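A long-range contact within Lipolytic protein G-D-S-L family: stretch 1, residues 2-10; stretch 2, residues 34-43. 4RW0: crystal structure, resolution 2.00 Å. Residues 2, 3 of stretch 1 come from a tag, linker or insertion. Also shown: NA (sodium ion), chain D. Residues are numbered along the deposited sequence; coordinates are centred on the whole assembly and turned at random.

Stretch 1, residues 2-10: NAMEIICFG
Stretch 2 34-43: ENVNFTNYGE

Two neighbouring parallel strands, built around Met4 to Cys8 and Val36 to Asn40, approach to 4.8 Å between their axes, with their directions 23° apart. Met4 pairs with Val36, Glu5 with Asn37, Ile6 with Phe38, Ile7 with Thr39 and Cys8 with Asn40, at CA-CA distances of 4.7 to 5.2 Å. Backbone angles stay extended, from -84/144 at Met4 to -118/150 at Phe9 and from -125/123 at Val36 to -95/112 at Asn40.

Met4, Ile6 and Cys8 each supply both N and O to the ladder. Met4 N donates to Asn35 O (2.9 Å) and Met4 O accepts from Asn37 N (2.9 Å); Ile6 N reaches Asn37 O (3.0 Å) and Ile6 O receives Thr39 N (3.0 Å); Cys8 N bonds Thr39 O (2.9 Å) and Cys8 O takes Tyr41 N (2.7 Å). Val36 CA and Phe38 CA add CA-H...O contacts to Met4 O (3.4 Å) and Ile6 O (3.2 Å). Val36 O, not engaged in this ladder, binds the sodium ion NA at 2.3 Å, with further ligands elsewhere in the structure.

Met4, Ile6, Cys8, Val36, Phe38 and Asn40 share one face. Selenomethionine Met4 is extended (t, t, then m), so its end leads away from the second strand although its CB lies 4.3 Å from Val36 CG2. Ile6 (m, t) sends CD1 to 3.6 Å from CG1 of Val36 (t), while its CG2 lies 3.9 Å from Phe38 CD2. The m rotamer of Phe38, with chi2 of 76°, brings its ring edge toward Cys8, also m: SG lies in the ring plane, 5.4 Å from the centroid and 4.0 Å from Phe38 CD2.

On the other face lie Glu5, Ile7, Asn37 and Thr39. Glu5 is extended (t, t), whereas Asn37 is m and places OD1 3.2 Å from CB of the tag residue Ala3. Ile7 (m, m) brings CG2 to 3.6 Å from Tyr41 CD1. Tyr41 (m, chi2 79°) leaves the extended conformation at -102/14; its CB points toward the first strand and lies 3.5 Å from Phe9 CD1. Phe9 (m, chi2 -81°) starts away from the second stretch, but its ring returns to Tyr41, with centroids 5.1 Å apart and planes at 35°.

Past Tyr41, Gly42 N donates to Asn40 OD1 (2.9 Å); an ideally placed CB on Gly42 would lie 2.8 Å from that same Asn40 OD1, a clash. Glu43 N then bonds Gly10 O (3.0 Å), while water 1 accepts from Gly10 N (3.2 Å) and donates to Tyr41 O (2.9 Å).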

ATOM      1  N   ASN A   2      -3.056   8.795  24.551  1.00 76.72           N
ATOM      2  CA  ASN A   2      -3.836   8.937  23.295  1.00 72.76           C
ATOM      3  C   ASN A   2      -3.491   7.812  22.245  1.00 66.24           C
ATOM      4  O   ASN A   2      -2.750   6.815  22.480  1.00 59.18           O
ATOM      5  CB  ASN A   2      -3.675  10.364  22.705  1.00 66.42           C
ATOM      6  N   ALA A   3      -4.085   7.979  21.081  1.00 55.58           N
ATOM      7  CA  ALA A   3      -4.081   6.965  20.076  1.00 51.38           C
ATOM      8  C   ALA A   3      -2.701   6.749  19.421  1.00 46.29           C
ATOM      9  O   ALA A   3      -1.764   7.503  19.625  1.00 52.67           O
ATOM     10  CB  ALA A   3      -5.151   7.323  19.047  1.00 57.77           C
HETATM   11  N   MSE A   4      -2.568   5.662  18.687  1.00 34.92           N
HETATM   12  CA  MSE A   4      -1.443   5.489  17.836  1.00 29.47           C
HETATM   13  C   MSE A   4      -1.734   6.202  16.542  1.00 26.57           C
HETATM   14  O   MSE A   4      -2.844   6.108  15.994  1.00 26.58           O
HETATM   15  CB  MSE A   4      -1.217   4.040  17.566  1.00 30.19           C
HETATM   16  CG  MSE A   4      -0.086   3.780  16.586  1.00 37.23           C
HETATM   17 SE   MSE A   4      -0.025   1.830  16.269  1.00 43.49          SE
HETATM   18  CE  MSE A   4       0.652   1.346  18.070  1.00 43.77           C
ATOM     19  N   GLU A   5      -0.697   6.790  15.958  1.00 22.49           N
ATOM     20  CA  GLU A   5      -0.734   7.331  14.576  1.00 22.09           C
ATOM     21  C   GLU A   5      -0.196   6.406  13.518  1.00 19.17           C
ATOM     22  O   GLU A   5       0.921   5.894  13.598  1.00 20.69           O
ATOM     23  CB  GLU A   5       0.014   8.704  14.562  1.00 22.52           C
ATOM     24  CG  GLU A   5       0.217   9.359  13.196  1.00 29.13           C
ATOM     25  CD  GLU A   5       0.784  10.805  13.251  1.00 29.37           C
ATOM     26  OE1 GLU A   5       2.032  10.963  13.027  1.00 28.81           O
ATOM     27  OE2 GLU A   5      -0.011  11.775  13.497  1.00 28.10           O
ATOM     28  N   ILE A   6      -0.996   6.163  12.495  1.00 18.82           N
ATOM     29  CA  ILE A   6      -0.580   5.518  11.300  1.00 18.92           C
ATOM     30  C   ILE A   6      -0.764   6.439  10.102  1.00 19.68           C
ATOM     31  O   ILE A   6      -1.896   6.918   9.825  1.00 19.43           O
ATOM     32  CB  ILE A   6      -1.321   4.198  11.085  1.00 21.14           C
ATOM     33  CG1 ILE A   6      -1.093   3.334  12.326  1.00 24.45           C
ATOM     34  CG2 ILE A   6      -0.855   3.544   9.805  1.00 21.68           C
ATOM     35  CD1 ILE A   6      -1.474   1.866  12.146  1.00 27.99           C
ATOM     36  N   ILE A   7       0.349   6.729   9.434  1.00 20.62           N
ATOM     37  CA  ILE A   7       0.444   7.668   8.286  1.00 21.41           C
ATOM     38  C   ILE A   7       0.534   6.773   7.041  1.00 19.45           C
ATOM     39  O   ILE A   7       1.400   5.906   6.991  1.00 21.09           O
ATOM     40  CB  ILE A   7       1.755   8.498   8.375  1.00 22.72           C
ATOM     41  CG1 ILE A   7       1.790   9.313   9.615  1.00 28.04           C
ATOM     42  CG2 ILE A   7       1.844   9.461   7.220  1.00 27.16           C
ATOM     43  CD1 ILE A   7       0.603  10.272   9.758  1.00 29.21           C
ATOM     44  N   CYS A   8      -0.380   6.932   6.073  1.00 17.11           N
ATOM     45  CA  CYS A   8      -0.417   6.118   4.879  1.00 17.41           C
ATOM     46  C   CYS A   8      -0.072   6.876   3.613  1.00 18.54           C
ATOM     47  O   CYS A   8      -0.746   7.875   3.251  1.00 19.74           O
ATOM     48  CB  CYS A   8      -1.808   5.435   4.683  1.00 19.81           C
ATOM     49  SG  CYS A   8      -2.364   4.626   6.232  1.00 23.63           S
ATOM     50  N   PHE A   9       0.922   6.365   2.885  1.00 18.57           N
ATOM     51  CA  PHE A   9       1.320   6.903   1.580  1.00 17.46           C
ATOM     52  C   PHE A   9       1.137   5.876   0.496  1.00 22.07           C
ATOM     53  O   PHE A   9       1.278   4.641   0.737  1.00 20.98           O
ATOM     54  CB  PHE A   9       2.824   7.235   1.608  1.00 18.02           C
ATOM     55  CG  PHE A   9       3.199   8.345   2.557  1.00 17.22           C
ATOM     56  CD1 PHE A   9       3.051   9.634   2.217  1.00 17.98           C
ATOM     57  CD2 PHE A   9       3.655   8.066   3.822  1.00 17.53           C
ATOM     58  CE1 PHE A   9       3.377  10.675   3.102  1.00 17.02           C
ATOM     59  CE2 PHE A   9       4.037   9.065   4.683  1.00 19.26           C
ATOM     60  CZ  PHE A   9       3.876  10.383   4.334  1.00 17.98           C
ATOM     61  N   GLY A  10       0.866   6.393  -0.706  1.00 20.09           N
ATOM     62  CA  GLY A  10       0.705   5.602  -1.908  1.00 21.38           C
ATOM     63  C   GLY A  10      -0.055   6.305  -3.012  1.00 21.63           C
ATOM     64  O   GLY A  10      -0.112   7.520  -3.051  1.00 21.08           O
ATOM     65  N   GLU A  34     -10.478   1.683  17.418  1.00 35.06           N
ATOM     66  CA  GLU A  34     -10.812   2.890  18.159  1.00 42.94           C
ATOM     67  C   GLU A  34      -9.583   3.720  18.476  1.00 40.03           C
ATOM     68  O   GLU A  34      -9.583   4.908  18.175  1.00 49.01           O
ATOM     69  CB  GLU A  34     -11.570   2.594  19.466  1.00 53.39           C
ATOM     70  CG  GLU A  34     -12.764   3.547  19.674  1.00 72.47           C
ATOM     71  CD  GLU A  34     -14.014   3.103  18.884  1.00 85.63           C
ATOM     72  OE1 GLU A  34     -14.659   2.101  19.287  1.00103.96           O
ATOM     73  OE2 GLU A  34     -14.371   3.746  17.865  1.00 84.15           O
ATOM     74  N   ASN A  35      -8.527   3.123  19.004  1.00 35.23           N
ATOM     75  CA  ASN A  35      -7.422   4.000  19.397  1.00 40.52           C
ATOM     76  C   ASN A  35      -6.235   4.027  18.410  1.00 35.23           C
ATOM     77  O   ASN A  35      -5.097   4.172  18.817  1.00 35.37           O
ATOM     78  CB  ASN A  35      -6.975   3.668  20.806  1.00 44.34           C
ATOM     79  CG  ASN A  35      -6.921   4.931  21.692  1.00 61.86           C
ATOM     80  OD1 ASN A  35      -5.926   5.190  22.387  1.00 67.90           O
ATOM     81  ND2 ASN A  35      -7.993   5.743  21.646  1.00 65.40           N
ATOM     82  N   VAL A  36      -6.518   3.800  17.118  1.00 30.37           N
ATOM     83  CA  VAL A  36      -5.540   3.970  16.043  1.00 30.70           C
ATOM     84  C   VAL A  36      -6.190   4.951  15.047  1.00 28.14           C
ATOM     85  O   VAL A  36      -7.393   4.743  14.623  1.00 26.06           O
ATOM     86  CB  VAL A  36      -5.165   2.651  15.410  1.00 31.64           C
ATOM     87  CG1 VAL A  36      -4.191   2.864  14.279  1.00 32.14           C
ATOM     88  CG2 VAL A  36      -4.590   1.691  16.447  1.00 33.28           C
ATOM     89  N   ASN A  37      -5.466   6.080  14.798  1.00 26.43           N
ATOM     90  CA  ASN A  37      -5.905   7.098  13.844  1.00 26.38           C
ATOM     91  C   ASN A  37      -5.079   7.073  12.598  1.00 23.36           C
ATOM     92  O   ASN A  37      -3.842   7.119  12.658  1.00 22.54           O
ATOM     93  CB  ASN A  37      -5.862   8.499  14.474  1.00 30.82           C
ATOM     94  CG  ASN A  37      -6.787   8.614  15.712  1.00 37.59           C
ATOM     95  OD1 ASN A  37      -6.388   9.161  16.737  1.00 47.11           O
ATOM     96  ND2 ASN A  37      -7.984   8.051  15.635  1.00 36.89           N
ATOM     97  N   PHE A  38      -5.744   6.944  11.464  1.00 22.16           N
ATOM     98  CA  PHE A  38      -5.090   6.790  10.154  1.00 20.71           C
ATOM     99  C   PHE A  38      -5.214   8.159   9.454  1.00 23.76           C
ATOM    100  O   PHE A  38      -6.307   8.749   9.395  1.00 23.28           O
ATOM    101  CB  PHE A  38      -5.744   5.722   9.281  1.00 19.94           C
ATOM    102  CG  PHE A  38      -5.596   4.303   9.806  1.00 21.09           C
ATOM    103  CD1 PHE A  38      -6.378   3.876  10.872  1.00 21.22           C
ATOM    104  CD2 PHE A  38      -4.690   3.445   9.268  1.00 19.79           C
ATOM    105  CE1 PHE A  38      -6.273   2.588  11.355  1.00 22.88           C
ATOM    106  CE2 PHE A  38      -4.563   2.167   9.754  1.00 21.47           C
ATOM    107  CZ  PHE A  38      -5.371   1.728  10.779  1.00 20.20           C
ATOM    108  N   THR A  39      -4.104   8.646   8.894  1.00 22.62           N
ATOM    109  CA  THR A  39      -4.139   9.773   7.992  1.00 19.94           C
ATOM    110  C   THR A  39      -3.712   9.321   6.613  1.00 18.47           C
ATOM    111  O   THR A  39      -2.637   8.728   6.430  1.00 20.80           O
ATOM    112  CB  THR A  39      -3.257  10.925   8.506  1.00 19.80           C
ATOM    113  OG1 THR A  39      -3.625  11.211   9.826  1.00 22.04           O
ATOM    114  CG2 THR A  39      -3.433  12.147   7.632  1.00 20.30           C
ATOM    115  N   ASN A  40      -4.541   9.614   5.609  1.00 18.06           N
ATOM    116  CA  ASN A  40      -4.289   9.194   4.250  1.00 18.57           C
ATOM    117  C   ASN A  40      -3.579  10.257   3.414  1.00 19.68           C
ATOM    118  O   ASN A  40      -4.152  11.240   3.112  1.00 18.76           O
ATOM    119  CB  ASN A  40      -5.587   8.831   3.583  1.00 18.62           C
ATOM    120  CG  ASN A  40      -5.428   7.837   2.450  1.00 19.35           C
ATOM    121  OD1 ASN A  40      -4.439   7.840   1.714  1.00 21.53           O
ATOM    122  ND2 ASN A  40      -6.486   6.971   2.265  1.00 20.53           N
ATOM    123  N   TYR A  41      -2.341  10.002   3.037  1.00 20.37           N
ATOM    124  CA  TYR A  41      -1.546  10.866   2.131  1.00 20.00           C
ATOM    125  C   TYR A  41      -1.493  10.322   0.725  1.00 20.36           C
ATOM    126  O   TYR A  41      -0.722  10.761  -0.141  1.00 20.18           O
ATOM    127  CB  TYR A  41      -0.135  11.048   2.715  1.00 19.35           C
ATOM    128  CG  TYR A  41      -0.030  11.901   3.900  1.00 18.84           C
ATOM    129  CD1 TYR A  41      -0.363  11.434   5.146  1.00 19.74           C
ATOM    130  CD2 TYR A  41       0.455  13.222   3.808  1.00 20.34           C
ATOM    131  CE1 TYR A  41      -0.275  12.242   6.262  1.00 18.76           C
ATOM    132  CE2 TYR A  41       0.561  14.057   4.942  1.00 18.68           C
ATOM    133  CZ  TYR A  41       0.212  13.556   6.157  1.00 20.34           C
ATOM    134  OH  TYR A  41       0.206  14.286   7.295  1.00 18.96           O
ATOM    135  N   GLY A  42      -2.365   9.348   0.425  1.00 21.16           N
ATOM    136  CA  GLY A  42      -2.376   8.766  -0.854  1.00 19.50           C
ATOM    137  C   GLY A  42      -2.703   9.799  -1.906  1.00 20.29           C
ATOM    138  O   GLY A  42      -3.522  10.702  -1.679  1.00 19.18           O
ATOM    139  N   GLU A  43      -2.231   9.583  -3.115  1.00 20.38           N
ATOM    140  CA  GLU A  43      -2.413  10.600  -4.178  1.00 22.01           C
ATOM    141  C   GLU A  43      -2.659   9.878  -5.485  1.00 21.23           C
ATOM    142  O   GLU A  43      -1.862   9.056  -5.939  1.00 18.91           O
ATOM    143  CB  GLU A  43      -1.171  11.481  -4.286  1.00 26.82           C
ATOM    144  CG  GLU A  43      -1.193  12.480  -5.432  1.00 31.11           C
ATOM    145  CD  GLU A  43       0.238  13.053  -5.712  1.00 38.05           C
ATOM    146  OE1 GLU A  43       0.993  13.362  -4.748  1.00 35.57           O
ATOM    147  OE2 GLU A  43       0.642  13.117  -6.904  1.00 44.85           O
TER
HETATM  148 NA    NA D 502      -9.717   4.925  14.573  1.00 19.91          NA
HETATM  149  O   HOH W   1       1.463   9.440  -1.445  1.00 22.32           O